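Local atomic coordinates of N-acetylglucosamine 2-epimerase (Xylella fastidiosa, PDB entry 3GT5), a protein that belongs to the N-acylglucosamine 2-epimerase family and is probably an isomerase that epimerises an amino sugar or a related sugar at C2. Residues Ala62-Gln67 with Ala71-Ala76; Ala20-Arg25 with Thr55-Asn60; Arg204-Gln209 with Thr251-Leu256. One frame throughout, in Å; residues are numbered along the deposited sequence.

Contact 1: residues Ala62-Gln67 with Ala71-Ala76; sequences AMAYLQ and AEYLDA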
loop_
_atom_site.group_PDB
_atom_site.type_symbol
_atom_site.label_atom_id
_atom_site.label_comp_id
_atom_site.label_asym_id
_atom_site.label_seq_id
_atom_site.Cartn_x
_atom_site.Cartn_y
_atom_site.Cartn_z
ATOM N N ALA A 62 12.554 -7.809 1.105
ATOM C CA ALA A 62 13.243 -7.159 2.245
ATOM C C ALA A 62 12.619 -7.480 3.571
ATOM O O ALA A 62 13.318 -7.843 4.482
ATOM C CB ALA A 62 13.347 -5.656 2.056
ATOM N N MET A 63 11.283 -7.368 3.689
ATOM C CA MET A 63 10.619 -7.636 4.940
ATOM C C MET A 63 10.727 -9.146 5.290
ATOM O O MET A 63 10.917 -9.512 6.444
ATOM C CB MET A 63 9.170 -7.145 4.874
ATOM C CG MET A 63 9.065 -5.614 4.668
ATOM S SD MET A 63 9.793 -4.558 5.990
ATOM C CE MET A 63 8.632 -5.005 7.250
ATOM N N ALA A 64 10.654 -10.012 4.289
ATOM C CA ALA A 64 10.889 -11.450 4.504
ATOM C C ALA A 64 12.314 -11.776 4.961
ATOM O O ALA A 64 12.490 -12.580 5.861
ATOM C CB ALA A 64 10.521 -12.253 3.283
ATOM N N TYR A 65 13.312 -11.149 4.360
ATOM C CA TYR A 65 14.690 -11.328 4.831
ATOM C C TYR A 65 14.854 -10.883 6.287
ATOM O O TYR A 65 15.479 -11.600 7.073
ATOM C CB TYR A 65 15.652 -10.566 3.957
ATOM C CG TYR A 65 17.053 -10.579 4.515
ATOM C CD1 TYR A 65 17.847 -11.714 4.430
ATOM C CD2 TYR A 65 17.568 -9.454 5.099
ATOM C CE1 TYR A 65 19.158 -11.705 4.918
ATOM C CE2 TYR A 65 18.846 -9.418 5.602
ATOM C CZ TYR A 65 19.626 -10.541 5.524
ATOM O OH TYR A 65 20.890 -10.456 6.020
ATOM N N LEU A 66 14.277 -9.731 6.665
ATOM C CA LEU A 66 14.336 -9.226 8.050
ATOM C C LEU A 66 13.640 -10.170 9.031
ATOM O O LEU A 66 14.054 -10.317 10.177
ATOM C CB LEU A 66 13.735 -7.813 8.160
ATOM C CG LEU A 66 14.544 -6.709 7.488
ATOM C CD1 LEU A 66 13.852 -5.361 7.667
ATOM C CD2 LEU A 66 16.029 -6.631 8.000
ATOM N N GLN A 67 12.603 -10.848 8.571
ATOM C CA GLN A 67 11.902 -11.771 9.430
ATOM C C GLN A 67 12.572 -13.128 9.541
ATOM O O GLN A 67 12.628 -13.685 10.648
ATOM C CB GLN A 67 10.462 -11.932 8.922
ATOM C CG GLN A 67 9.582 -12.844 9.759
ATOM C CD GLN A 67 9.477 -12.456 11.228
ATOM O OE1 GLN A 67 9.628 -13.318 12.125
ATOM N NE2 GLN A 67 9.248 -11.203 11.500
ATOM N N ALA A 71 18.987 -16.152 2.776
ATOM C CA ALA A 71 19.911 -15.509 1.835
ATOM C C ALA A 71 19.353 -15.251 0.449
ATOM O O ALA A 71 19.667 -14.218 -0.159
ATOM C CB ALA A 71 21.215 -16.328 1.715
ATOM N N GLU A 72 18.574 -16.196 -0.072
ATOM C CA GLU A 72 17.915 -16.035 -1.342
ATOM C C GLU A 72 17.047 -14.763 -1.363
ATOM O O GLU A 72 16.917 -14.114 -2.404
ATOM C CB GLU A 72 17.092 -17.281 -1.714
ATOM C CG GLU A 72 17.945 -18.482 -2.184
ATOM C CD GLU A 72 17.143 -19.590 -2.882
ATOM O OE1 GLU A 72 17.708 -20.702 -3.052
ATOM O OE2 GLU A 72 15.969 -19.365 -3.262
ATOM N N TYR A 73 16.517 -14.366 -0.207
ATOM C CA TYR A 73 15.639 -13.178 -0.154
ATOM C C TYR A 73 16.462 -11.907 -0.233
ATOM O O TYR A 73 16.062 -10.957 -0.920
ATOM C CB TYR A 73 14.800 -13.174 1.093
ATOM C CG TYR A 73 13.773 -14.296 1.198
ATOM C CD1 TYR A 73 13.431 -15.096 0.121
ATOM C CD2 TYR A 73 13.112 -14.505 2.387
ATOM C CE1 TYR A 73 12.464 -16.122 0.252
ATOM C CE2 TYR A 73 12.137 -15.501 2.515
ATOM C CZ TYR A 73 11.832 -16.302 1.462
ATOM O OH TYR A 73 10.875 -17.282 1.637
ATOM N N LEU A 74 17.610 -11.886 0.456
ATOM C CA LEU A 74 18.551 -10.742 0.324
ATOM C C LEU A 74 19.053 -10.586 -1.110
ATOM O O LEU A 74 19.110 -9.482 -1.625
ATOM C CB LEU A 74 19.720 -10.859 1.320
ATOM C CG LEU A 74 20.734 -9.680 1.439
ATOM C CD1 LEU A 74 20.043 -8.395 1.806
ATOM C CD2 LEU A 74 21.798 -10.009 2.456
ATOM N N ASP A 75 19.405 -11.683 -1.776
ATOM C CA ASP A 75 19.783 -11.650 -3.190
ATOM C C ASP A 75 18.702 -11.052 -4.097
ATOM O O ASP A 75 19.023 -10.304 -5.063
ATOM C CB ASP A 75 20.083 -13.056 -3.704
ATOM C CG ASP A 75 21.338 -13.640 -3.096
ATOM O OD1 ASP A 75 22.149 -12.868 -2.544
ATOM O OD2 ASP A 75 21.526 -14.878 -3.213
ATOM N N ALA A 76 17.446 -11.399 -3.794
ATOM C CA ALA A 76 16.311 -10.905 -4.572
ATOM C C ALA A 76 16.088 -9.409 -4.344
ATOM O O ALA A 76 15.689 -8.728 -5.286
ATOM C CB ALA A 76 15.009 -11.682 -4.251
#

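Contact 2: residues Ala20-Arg25 with Thr55-Asn60; sequences AFYHPR and TRFVFN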
loop_
_atom_site.group_PDB
_atom_site.type_symbol
_atom_site.label_atom_id
_atom_site.label_comp_id
_atom_site.label_asym_id
_atom_site.label_seq_id
_atom_site.Cartn_x
_atom_site.Cartn_y
_atom_site.Cartn_z
ATOM N N ALA A 20 6.110 -18.604 -0.514
ATOM C CA ALA A 20 6.242 -19.840 -1.276
ATOM C C ALA A 20 5.484 -19.779 -2.602
ATOM O O ALA A 20 5.904 -20.419 -3.555
ATOM C CB ALA A 20 5.826 -21.078 -0.412
ATOM N N PHE A 21 4.413 -18.990 -2.704
ATOM C CA PHE A 21 3.730 -18.786 -3.987
ATOM C C PHE A 21 4.641 -18.059 -4.996
ATOM O O PHE A 21 4.773 -18.447 -6.176
ATOM C CB PHE A 21 2.418 -17.967 -3.804
ATOM C CG PHE A 21 1.755 -17.619 -5.079
ATOM C CD1 PHE A 21 0.977 -18.551 -5.731
ATOM C CD2 PHE A 21 1.948 -16.400 -5.689
ATOM C CE1 PHE A 21 0.375 -18.251 -6.905
ATOM C CE2 PHE A 21 1.343 -16.109 -6.895
ATOM C CZ PHE A 21 0.553 -17.031 -7.492
ATOM N N TYR A 22 5.272 -16.969 -4.553
ATOM C CA TYR A 22 6.006 -16.085 -5.468
ATOM C C TYR A 22 7.453 -16.546 -5.696
ATOM O O TYR A 22 8.005 -16.321 -6.736
ATOM C CB TYR A 22 6.067 -14.669 -4.886
ATOM C CG TYR A 22 4.772 -13.935 -4.977
ATOM C CD1 TYR A 22 3.970 -13.769 -3.845
ATOM C CD2 TYR A 22 4.310 -13.430 -6.207
ATOM C CE1 TYR A 22 2.730 -13.136 -3.916
ATOM C CE2 TYR A 22 3.066 -12.727 -6.273
ATOM C CZ TYR A 22 2.300 -12.602 -5.142
ATOM O OH TYR A 22 1.102 -11.934 -5.183
ATOM N N HIS A 23 8.055 -17.134 -4.674
ATOM C CA HIS A 23 9.476 -17.449 -4.713
ATOM C C HIS A 23 9.697 -18.926 -5.052
ATOM O O HIS A 23 9.091 -19.779 -4.408
ATOM C CB HIS A 23 10.145 -17.141 -3.361
ATOM C CG HIS A 23 11.630 -17.289 -3.422
ATOM N ND1 HIS A 23 12.412 -16.413 -4.129
ATOM C CD2 HIS A 23 12.459 -18.259 -2.961
ATOM C CE1 HIS A 23 13.674 -16.819 -4.087
ATOM N NE2 HIS A 23 13.725 -17.942 -3.392
ATOM N N PRO A 24 10.554 -19.228 -6.054
ATOM C CA PRO A 24 11.374 -18.316 -6.853
ATOM C C PRO A 24 10.798 -17.975 -8.252
ATOM O O PRO A 24 11.473 -17.350 -9.082
ATOM C CB PRO A 24 12.668 -19.101 -6.991
ATOM C CG PRO A 24 12.141 -20.502 -7.266
ATOM C CD PRO A 24 10.957 -20.633 -6.280
ATOM N N ARG A 25 9.549 -18.338 -8.510
ATOM C CA ARG A 25 8.979 -18.198 -9.847
ATOM C C ARG A 25 8.839 -16.751 -10.350
ATOM O O ARG A 25 8.827 -16.521 -11.562
ATOM C CB ARG A 25 7.634 -18.904 -9.927
ATOM C CG ARG A 25 7.780 -20.417 -9.959
ATOM C CD ARG A 25 6.447 -21.137 -9.886
ATOM N NE ARG A 25 5.636 -20.670 -8.753
ATOM C CZ ARG A 25 4.419 -21.123 -8.476
ATOM N NH1 ARG A 25 3.740 -20.639 -7.427
ATOM N NH2 ARG A 25 3.893 -22.079 -9.220
ATOM N N THR A 55 8.750 -2.208 -7.477
ATOM C CA THR A 55 9.065 -1.706 -6.129
ATOM C C THR A 55 8.459 -2.563 -5.001
ATOM O O THR A 55 9.122 -2.825 -3.983
ATOM C CB THR A 55 8.644 -0.240 -6.016
ATOM O OG1 THR A 55 7.256 -0.102 -6.366
ATOM C CG2 THR A 55 9.512 0.654 -6.906
ATOM N N ARG A 56 7.202 -2.983 -5.152
ATOM C CA ARG A 56 6.551 -3.765 -4.101
ATOM C C ARG A 56 7.258 -5.096 -3.881
ATOM O O ARG A 56 7.329 -5.577 -2.758
ATOM C CB ARG A 56 5.061 -3.977 -4.407
ATOM C CG ARG A 56 4.223 -2.737 -4.048
ATOM C CD ARG A 56 2.772 -2.938 -4.399
ATOM N NE ARG A 56 1.985 -1.738 -4.112
ATOM C CZ ARG A 56 0.654 -1.676 -4.240
ATOM N NH1 ARG A 56 -0.032 -2.761 -4.566
ATOM N NH2 ARG A 56 0.005 -0.545 -3.962
ATOM N N PHE A 57 7.760 -5.720 -4.950
ATOM C CA PHE A 57 8.508 -6.982 -4.768
ATOM C C PHE A 57 9.807 -6.780 -3.974
ATOM O O PHE A 57 10.229 -7.665 -3.259
ATOM C CB PHE A 57 8.865 -7.631 -6.085
ATOM C CG PHE A 57 7.836 -8.594 -6.609
ATOM C CD1 PHE A 57 7.534 -9.761 -5.918
ATOM C CD2 PHE A 57 7.233 -8.368 -7.836
ATOM C CE1 PHE A 57 6.592 -10.662 -6.428
ATOM C CE2 PHE A 57 6.292 -9.275 -8.356
ATOM C CZ PHE A 57 5.986 -10.419 -7.638
ATOM N N VAL A 58 10.450 -5.619 -4.095
ATOM C CA VAL A 58 11.593 -5.309 -3.214
ATOM C C VAL A 58 11.158 -5.281 -1.750
ATOM O O VAL A 58 11.824 -5.842 -0.889
ATOM C CB VAL A 58 12.218 -3.968 -3.593
ATOM C CG1 VAL A 58 13.236 -3.452 -2.530
ATOM C CG2 VAL A 58 12.873 -4.058 -4.933
ATOM N N PHE A 59 10.023 -4.651 -1.445
ATOM C CA PHE A 59 9.456 -4.695 -0.091
ATOM C C PHE A 59 9.223 -6.154 0.379
ATOM O O PHE A 59 9.629 -6.496 1.490
ATOM C CB PHE A 59 8.154 -3.841 -0.020
ATOM C CG PHE A 59 7.380 -3.982 1.240
ATOM C CD1 PHE A 59 7.487 -3.024 2.231
ATOM C CD2 PHE A 59 6.488 -5.044 1.419
ATOM C CE1 PHE A 59 6.739 -3.116 3.399
ATOM C CE2 PHE A 59 5.732 -5.158 2.619
ATOM C CZ PHE A 59 5.864 -4.177 3.596
ATOM N N ASN A 60 8.538 -6.968 -0.439
ATOM C CA ASN A 60 8.180 -8.372 -0.133
ATOM C C ASN A 60 9.449 -9.053 0.382
ATOM O O ASN A 60 9.475 -9.682 1.437
ATOM C CB ASN A 60 7.813 -9.173 -1.394
ATOM C CG ASN A 60 6.388 -8.988 -1.906
ATOM O OD1 ASN A 60 5.646 -8.090 -1.488
ATOM N ND2 ASN A 60 5.981 -9.916 -2.833
#

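Contact 3: residues Arg204-Gln209 with Thr251-Leu256; sequences RITRRQ and TEWAKL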
loop_
_atom_site.group_PDB
_atom_site.type_symbol
_atom_site.label_atom_id
_atom_site.label_comp_id
_atom_site.label_asym_id
_atom_site.label_seq_id
_atom_site.Cartn_x
_atom_site.Cartn_y
_atom_site.Cartn_z
ATOM N N ARG A 204 -2.572 16.951 7.183
ATOM C CA ARG A 204 -3.268 17.617 6.065
ATOM C C ARG A 204 -4.376 16.721 5.513
ATOM O O ARG A 204 -5.497 17.187 5.259
ATOM C CB ARG A 204 -2.301 18.005 4.958
ATOM C CG ARG A 204 -1.293 19.071 5.325
ATOM C CD ARG A 204 -1.904 20.358 5.832
ATOM N NE ARG A 204 -0.804 21.324 6.012
ATOM C CZ ARG A 204 -0.046 21.397 7.102
ATOM N NH1 ARG A 204 -0.304 20.618 8.137
ATOM N NH2 ARG A 204 0.967 22.273 7.174
ATOM N N ILE A 205 -4.084 15.451 5.319
ATOM C CA ILE A 205 -5.130 14.543 4.765
ATOM C C ILE A 205 -6.219 14.177 5.813
ATOM O O ILE A 205 -7.438 14.284 5.539
ATOM C CB ILE A 205 -4.510 13.259 4.186
ATOM C CG1 ILE A 205 -3.553 13.553 3.021
ATOM C CG2 ILE A 205 -5.627 12.247 3.729
ATOM C CD1 ILE A 205 -4.180 14.219 1.722
ATOM N N THR A 206 -5.827 13.630 6.962
ATOM C CA THR A 206 -6.812 13.029 7.875
ATOM C C THR A 206 -7.556 14.069 8.738
ATOM O O THR A 206 -8.547 13.735 9.297
ATOM C CB THR A 206 -6.242 11.919 8.761
ATOM O OG1 THR A 206 -5.362 12.520 9.751
ATOM C CG2 THR A 206 -5.516 10.879 7.925
ATOM N N ARG A 207 -7.056 15.308 8.805
ATOM C CA ARG A 207 -7.740 16.394 9.497
ATOM C C ARG A 207 -8.279 17.423 8.526
ATOM O O ARG A 207 -9.509 17.508 8.382
ATOM C CB ARG A 207 -6.867 17.006 10.590
ATOM C CG ARG A 207 -6.507 15.973 11.647
ATOM C CD ARG A 207 -6.337 16.588 13.048
ATOM N NE ARG A 207 -5.137 17.376 13.081
ATOM C CZ ARG A 207 -4.676 18.012 14.153
ATOM N NH1 ARG A 207 -3.541 18.677 14.053
ATOM N NH2 ARG A 207 -5.354 18.015 15.296
ATOM N N ARG A 208 -7.419 18.182 7.849
ATOM C CA ARG A 208 -7.926 19.235 6.965
ATOM C C ARG A 208 -8.796 18.729 5.822
ATOM O O ARG A 208 -9.910 19.231 5.628
ATOM C CB ARG A 208 -6.798 20.056 6.389
ATOM C CG ARG A 208 -7.284 21.371 5.839
ATOM C CD ARG A 208 -6.110 22.107 5.174
ATOM N NE ARG A 208 -5.543 21.381 4.020
ATOM C CZ ARG A 208 -4.361 21.657 3.453
ATOM N NH1 ARG A 208 -3.598 22.653 3.921
ATOM N NH2 ARG A 208 -3.921 20.938 2.424
ATOM N N GLN A 209 -8.276 17.792 5.056
ATOM C CA GLN A 209 -9.039 17.297 3.896
ATOM C C GLN A 209 -10.254 16.503 4.323
ATOM O O GLN A 209 -11.325 16.627 3.692
ATOM C CB GLN A 209 -8.186 16.501 2.888
ATOM C CG GLN A 209 -6.965 17.268 2.281
ATOM C CD GLN A 209 -7.351 18.588 1.663
ATOM O OE1 GLN A 209 -6.827 19.636 2.042
ATOM N NE2 GLN A 209 -8.254 18.548 0.690
ATOM N N THR A 251 -9.124 2.819 6.797
ATOM C CA THR A 251 -8.453 1.923 7.741
ATOM C C THR A 251 -6.939 1.961 7.566
ATOM O O THR A 251 -6.192 1.908 8.554
ATOM C CB THR A 251 -9.012 0.510 7.713
ATOM O OG1 THR A 251 -8.725 -0.104 6.443
ATOM C CG2 THR A 251 -10.561 0.573 8.003
ATOM N N GLU A 252 -6.485 2.061 6.322
ATOM C CA GLU A 252 -5.048 2.213 6.062
ATOM C C GLU A 252 -4.516 3.464 6.725
ATOM O O GLU A 252 -3.427 3.438 7.308
ATOM C CB GLU A 252 -4.789 2.255 4.568
ATOM C CG GLU A 252 -3.328 2.281 4.154
ATOM C CD GLU A 252 -3.073 1.865 2.699
ATOM O OE1 GLU A 252 -4.024 1.577 1.892
ATOM O OE2 GLU A 252 -1.883 1.823 2.303
ATOM N N TRP A 253 -5.246 4.567 6.637
ATOM C CA TRP A 253 -4.832 5.780 7.371
ATOM C C TRP A 253 -4.831 5.558 8.892
ATOM O O TRP A 253 -3.942 6.057 9.609
ATOM C CB TRP A 253 -5.730 6.961 7.010
ATOM C CG TRP A 253 -5.246 7.763 5.871
ATOM C CD1 TRP A 253 -5.837 7.913 4.644
ATOM C CD2 TRP A 253 -4.038 8.529 5.831
ATOM N NE1 TRP A 253 -5.073 8.719 3.848
ATOM C CE2 TRP A 253 -3.975 9.138 4.559
ATOM C CE3 TRP A 253 -3.000 8.761 6.759
ATOM C CZ2 TRP A 253 -2.895 9.964 4.157
ATOM C CZ3 TRP A 253 -1.935 9.594 6.362
ATOM C CH2 TRP A 253 -1.909 10.196 5.092
ATOM N N ALA A 254 -5.832 4.847 9.412
ATOM C CA ALA A 254 -5.880 4.547 10.833
ATOM C C ALA A 254 -4.596 3.824 11.265
ATOM O O ALA A 254 -3.993 4.159 12.313
ATOM C CB ALA A 254 -7.106 3.734 11.202
ATOM N N LYS A 255 -4.155 2.874 10.453
ATOM C CA LYS A 255 -2.896 2.163 10.689
ATOM C C LYS A 255 -1.693 3.113 10.660
ATOM O O LYS A 255 -0.829 3.086 11.558
ATOM C CB LYS A 255 -2.743 1.056 9.656
ATOM C CG LYS A 255 -1.506 0.147 9.831
ATOM C CD LYS A 255 -1.104 -0.592 8.553
ATOM C CE LYS A 255 -0.513 0.326 7.526
ATOM N NZ LYS A 255 -0.430 -0.334 6.256
ATOM N N LEU A 256 -1.618 3.945 9.630
ATOM C CA LEU A 256 -0.505 4.889 9.533
ATOM C C LEU A 256 -0.470 5.867 10.708
ATOM O O LEU A 256 0.621 6.199 11.219
ATOM C CB LEU A 256 -0.552 5.652 8.211
ATOM C CG LEU A 256 -0.355 4.835 6.948
ATOM C CD1 LEU A 256 -0.556 5.805 5.770
ATOM C CD2 LEU A 256 1.040 4.071 6.844
#

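Contact 1: residues Ala62-Gln67 with Ala71-Ala76
Y65 and L74 both set CG anti to the backbone N (chi1 172° and -174°), and these torsions send the two side chains into the gap between helices 51-68 and 71-88, where they cross obliquely. L74 lies over one face of the Y65 ring. Its CB makes a CH-pi contact 4.0 Å from the ring centroid, displaced toward the CD1-CE1 rim, and farther out its branch follows the phenol, with L74 CD2 3.7 Å from Y65 OH. A branched aliphatic chain suits this place because it covers a flat ring along most of its length. V128, from a loop, touches both residues.

Y73 turns to the other flank. Its CG is anti to the carbonyl carbon instead, and the ring reaches across to A64 of helix 51-68. The closest pair there is Y73 CD2 and A64 CB, 3.5 Å apart, and the ring meets the methyl obliquely. The short side chain of A64 lets the tyrosine lie close to the helix backbone, with Y73 CD2 3.9 Å from Y65 N. M19 of helix 8-22 packs on both A64 and Y73.

Between these two flanks the CB atoms of Y65 and Y73 stand 4.0 Å apart, at the point where the CA atoms of the two helices also come nearest. No hydrogen bond crosses the interface, so dispersion and ring contacts carry it. The segment axes approach to 8.4 Å with their directions 150° apart. Two consecutive, nearly antiparallel helices joined by a very short link make an alpha-hairpin, the building unit of the (alpha/alpha)6 barrel expected for this epimerase family.

Contact 2: residues Ala20-Arg25 with Thr55-Asn60
Y22 and F57 meet as an offset edge-to-face aromatic pair, F57 turning its edge toward the face of Y22. Y22 sets CG anti to the carbonyl carbon, beside the backbone N (chi1 -74°), which directs the ring at F57. The two planes stand at 79° and the centroids are 5.5 Å apart. The touching rim of F57 is the CE1-CZ side: CE1 reaches Y22 CD2 at 3.6 Å, and CZ spans the same CD2-CE2 side of the tyrosine. Near-perpendicular rings suit a buried site, because the slightly positive C-H edge of one faces the pi cloud of the other.

On the same side of the Y22 plane N60 brings its amide, with ND2 4.5 Å from Y22 CD1, a loose approach. This nitrogen is hydrogen-bonded elsewhere, to the backbone O of T375. The opposite face of Y22 is covered from its own helix by F21, whose CD2 sits 3.6 Å above the ring plane, over the centre.

The contact joins the C-terminal end of helix 8-22 to helix 51-68, in what the family suggests is an (alpha/alpha)6 barrel of helical hairpins. Tyrosine suits the junction: its ring packs against F21 and F57, while OH points away from F57 and is hydrogen-bonded to D376 and S370. F57 also meets the ring of F33.

Just past the helix end the chain turns at H23 and the cis-proline P24. R25 reaches back, and NH1 donates to F21 O at 2.7 Å, nearly straight (166°) and onto a lone pair in the carbonyl plane.

Contact 3: residues Arg204-Gln209 with Thr251-Leu256
T206 and W253 form the tight half of this interface. The methyl CG2 of T206 presses on one face of the indole, 3.3 Å above its plane, and lies 3.5 Å from W253 CD2 and equally close to CE3, near the seam of the two rings. A chi1 of 71° puts OG1 between the backbone N and the carbonyl carbon and CG2 anti to the carbonyl carbon, directed at the tryptophan; OG1 hydrogen-bonds the O of A202 on its own helix. Threonine can thus offer a methyl to a ring and still satisfy its hydroxyl.

I205 adds CG2, 3.6 Å from W253 NE1 and from CZ2, meeting the indole obliquely. W253 NE1 donates a hydrogen bond to Q172 OE1. L256, one turn on from W253, lays CD1 over the opposite face, so the indole lies between T206 of helix 192-211 and L256 of its own helix. This is helix-to-helix packing in the interior, consistent with the (alpha/alpha)6 barrel of the family; L276 of helix 269-284 also touches both T206 and W253.

The turn 204-209 is widened to pi type, Q209 N bonding R204 O. R208 and Q209 form a bonded polar layer that takes no part in the contact with W253: Q209 OE1 accepts from R208 NE at 2.9 Å (151°) and from NH2 at 3.2 Å, more bent. The solvent side belongs to R207, which forms a salt bridge with D203 and a cation-pi contact with W268; its long charged chain suits exposure, whereas I205 and T206 facing the indole are beta-branched.

How the contacts relate
From the N terminus, helix 8-22 comes first, and contact 2 closes a loop of some 30 residues, including short strands, by setting its end against helix 51-68. The same helix then runs on into contact 1, which closes only the tight turn to helix 71-88. The two contacts adjoin, their centres 10 Å apart, and touch directly: H23 NE2 lies 2.7 Å from E72 OE2, a probable hydrogen bond. Contact 3 comes much later, closing the loop between helices 192-211 and 247-263 on the opposite side of the chain's centre, about 30 Å from contact 1 between centres. All three follow in series; none nests or crosses.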